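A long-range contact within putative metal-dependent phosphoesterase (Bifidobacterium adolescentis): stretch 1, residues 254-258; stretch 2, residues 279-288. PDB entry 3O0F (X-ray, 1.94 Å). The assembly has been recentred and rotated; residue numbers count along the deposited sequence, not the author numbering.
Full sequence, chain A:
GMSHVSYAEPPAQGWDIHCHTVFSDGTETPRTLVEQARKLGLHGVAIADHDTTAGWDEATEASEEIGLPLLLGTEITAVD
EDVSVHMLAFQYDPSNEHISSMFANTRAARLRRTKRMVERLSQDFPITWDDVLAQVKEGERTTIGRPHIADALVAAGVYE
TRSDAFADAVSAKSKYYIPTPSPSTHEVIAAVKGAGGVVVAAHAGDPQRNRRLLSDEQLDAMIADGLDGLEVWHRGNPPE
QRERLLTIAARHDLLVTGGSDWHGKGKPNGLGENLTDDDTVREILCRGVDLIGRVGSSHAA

Stretch 1 (254-258) LLVTG
Stretch 2 279-288: DTVREILCRG

A short strand can be held against a helix with no direct hydrogen bond between them, provided that one side chain fits the helix surface and a water serves the backbone nearby. The contact between residues 254-258 and 279-288 is a compact example. Residues 255-258 form an extended strand and 279-287 belong to a helix that begins earlier in the chain, with 5-to-1 backbone bonds running from Glu283 N to Asp279 O (3.1 Å) through to Gly288 N to Ile284 O (2.9 Å). The axes approach to 8.7 Å, and their N-to-C directions differ by 114°, so the strand crosses the helix obliquely. The register is set by Leu255 and Thr280, whose CA atoms lie 6.5 Å apart. Together the stretches bury 277 Å².

Leu254 (phi/psi -85/155) precedes the strand, its CA-to-CB bond pointing away from the helix, and makes no contact. Leu255 (-70/145) points toward the helix and supplies the largest buried area, 104 Å². Its chi1 m, chi2 t rotamer spreads the branched end along the helix: CB lies 4.0 Å from Thr280 CG2, CD1 is 3.9 Å from Ile284 CG1, and CD2 is 3.6 Å from Glu283 CG. Residues 280, 283, 284 and 287 recur on one side of a helix, which is how a single leucine touches all four. Leu255 CD2 also lies over one face of the Arg287 guanidinium, 4.1 Å from Arg287 NH2. That arginine (m, t, t) reaches back one turn to Glu283 (t, p) in a salt bridge, with NE to OE2 at 2.8 Å and NH2 to OE2 at 3.3 Å; the charges are paired within the helix while aliphatic carbon and a guanidinium face meet the leucine.

Val256 (-118/123, chi1 t) points away and contributes through its backbone. Its O packs 3.5 Å from Thr280 CG2, and its N donates to a water at 2.8 Å, which in turn donates to Thr280 OG1 at 2.6 Å. Thr280, with chi1 m, thus suits its place doubly, its methyl packing against the strand and its hydroxyl receiving the bridging water.

Thr257 (-119/167, chi1 p) is buried and directed sideways. Its CG2 makes looser contacts, 4.3 Å from Thr280 CG2 and 4.4 Å from Ile284 CD1. Ile284 (m, t) also leaves its helix sideways, but its end comes nearer to the strand, so its apolar chain serves both Leu255 and Thr257. Gly258 (-146/156) closes the stretch, buried but beyond the reach of this helix.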

# COMPACT_ATOMS: atom_id res chain seq x y z
N LEU A 254 7.09 -5.30 18.85
CA LEU A 254 6.28 -5.08 17.69
C LEU A 254 6.30 -6.30 16.79
O LEU A 254 7.25 -7.05 16.75
CB LEU A 254 6.75 -3.84 16.91
CG LEU A 254 6.83 -2.52 17.68
CD1 LEU A 254 7.32 -1.40 16.77
CD2 LEU A 254 5.50 -2.16 18.37
N LEU A 255 5.26 -6.45 16.01
CA LEU A 255 5.24 -7.40 14.91
C LEU A 255 6.19 -6.99 13.77
O LEU A 255 6.36 -5.80 13.48
CB LEU A 255 3.81 -7.51 14.34
CG LEU A 255 2.74 -7.85 15.36
CD1 LEU A 255 1.38 -7.67 14.69
CD2 LEU A 255 3.04 -9.27 15.94
N VAL A 256 6.79 -7.99 13.12
CA VAL A 256 7.70 -7.76 12.01
C VAL A 256 7.08 -8.43 10.79
O VAL A 256 6.80 -9.64 10.83
CB VAL A 256 9.08 -8.34 12.31
CG1 VAL A 256 9.99 -8.26 11.06
CG2 VAL A 256 9.68 -7.62 13.51
N THR A 257 6.86 -7.65 9.74
CA THR A 257 6.22 -8.13 8.52
C THR A 257 7.13 -8.01 7.29
O THR A 257 8.22 -7.42 7.33
CB THR A 257 4.85 -7.42 8.28
OG1 THR A 257 5.03 -6.07 7.80
CG2 THR A 257 3.99 -7.39 9.56
N GLY A 258 6.71 -8.67 6.23
CA GLY A 258 7.33 -8.60 4.94
C GLY A 258 6.25 -8.72 3.87
O GLY A 258 5.16 -9.27 4.09
N ASP A 279 3.46 -17.29 12.15
CA ASP A 279 3.19 -16.83 13.51
C ASP A 279 2.77 -15.39 13.58
O ASP A 279 1.88 -15.06 14.37
CB ASP A 279 4.40 -17.02 14.44
CG ASP A 279 4.70 -18.51 14.68
OD1 ASP A 279 3.81 -19.35 14.38
OD2 ASP A 279 5.82 -18.84 15.13
N THR A 280 3.40 -14.53 12.79
CA THR A 280 3.09 -13.12 12.83
C THR A 280 1.71 -12.90 12.21
O THR A 280 0.94 -12.10 12.73
CB THR A 280 4.17 -12.27 12.09
OG1 THR A 280 5.43 -12.44 12.74
CG2 THR A 280 3.80 -10.80 12.11
N VAL A 281 1.37 -13.64 11.17
CA VAL A 281 -0.01 -13.52 10.57
C VAL A 281 -1.04 -13.99 11.56
O VAL A 281 -2.05 -13.33 11.77
CB VAL A 281 -0.15 -14.26 9.25
CG1 VAL A 281 -1.56 -14.25 8.73
CG2 VAL A 281 0.80 -13.67 8.20
N ARG A 282 -0.78 -15.10 12.23
CA ARG A 282 -1.66 -15.55 13.34
C ARG A 282 -1.98 -14.45 14.29
O ARG A 282 -3.14 -14.20 14.65
CB ARG A 282 -1.02 -16.70 14.13
CG ARG A 282 -1.69 -17.96 13.96
CD ARG A 282 -1.14 -19.03 14.89
NE ARG A 282 -1.14 -20.25 14.13
CZ ARG A 282 -0.09 -20.78 13.50
NH1 ARG A 282 1.13 -20.27 13.61
NH2 ARG A 282 -0.27 -21.89 12.81
N GLU A 283 -0.94 -13.77 14.71
CA GLU A 283 -1.08 -12.69 15.65
C GLU A 283 -1.85 -11.51 15.06
O GLU A 283 -2.65 -10.90 15.75
CB GLU A 283 0.30 -12.30 16.20
CG GLU A 283 0.32 -11.26 17.34
CD GLU A 283 -0.54 -11.60 18.58
OE1 GLU A 283 -0.83 -12.79 18.88
OE2 GLU A 283 -0.93 -10.64 19.28
N ILE A 284 -1.66 -11.20 13.79
CA ILE A 284 -2.45 -10.14 13.18
C ILE A 284 -3.95 -10.47 13.24
O ILE A 284 -4.83 -9.60 13.51
CB ILE A 284 -2.01 -9.87 11.73
CG1 ILE A 284 -0.58 -9.29 11.70
CG2 ILE A 284 -3.01 -8.88 11.02
CD1 ILE A 284 0.02 -9.14 10.28
N LEU A 285 -4.25 -11.73 12.92
CA LEU A 285 -5.63 -12.21 12.85
C LEU A 285 -6.30 -12.18 14.21
O LEU A 285 -7.50 -11.82 14.35
CB LEU A 285 -5.65 -13.63 12.27
CG LEU A 285 -5.53 -13.73 10.74
CD1 LEU A 285 -5.25 -15.16 10.32
CD2 LEU A 285 -6.78 -13.23 10.02
N CYS A 286 -5.52 -12.59 15.21
CA CYS A 286 -5.98 -12.59 16.61
C CYS A 286 -6.19 -11.21 17.18
O CYS A 286 -7.14 -11.01 17.93
CB CYS A 286 -5.03 -13.40 17.50
SG CYS A 286 -5.04 -15.17 17.11
N ARG A 287 -5.37 -10.23 16.79
CA ARG A 287 -5.58 -8.89 17.23
C ARG A 287 -6.68 -8.16 16.52
O ARG A 287 -7.27 -7.28 17.13
CB ARG A 287 -4.34 -8.02 17.03
CG ARG A 287 -3.27 -8.39 17.90
CD ARG A 287 -2.21 -7.36 17.87
NE ARG A 287 -1.05 -7.94 18.46
CZ ARG A 287 0.07 -7.30 18.73
NH1 ARG A 287 0.22 -6.00 18.47
NH2 ARG A 287 1.03 -8.01 19.29
N GLY A 288 -6.90 -8.46 15.25
CA GLY A 288 -7.91 -7.76 14.42
C GLY A 288 -9.34 -8.23 14.64
O GLY A 288 -9.64 -9.06 15.52
O HOH W 1 6.52 -10.59 14.22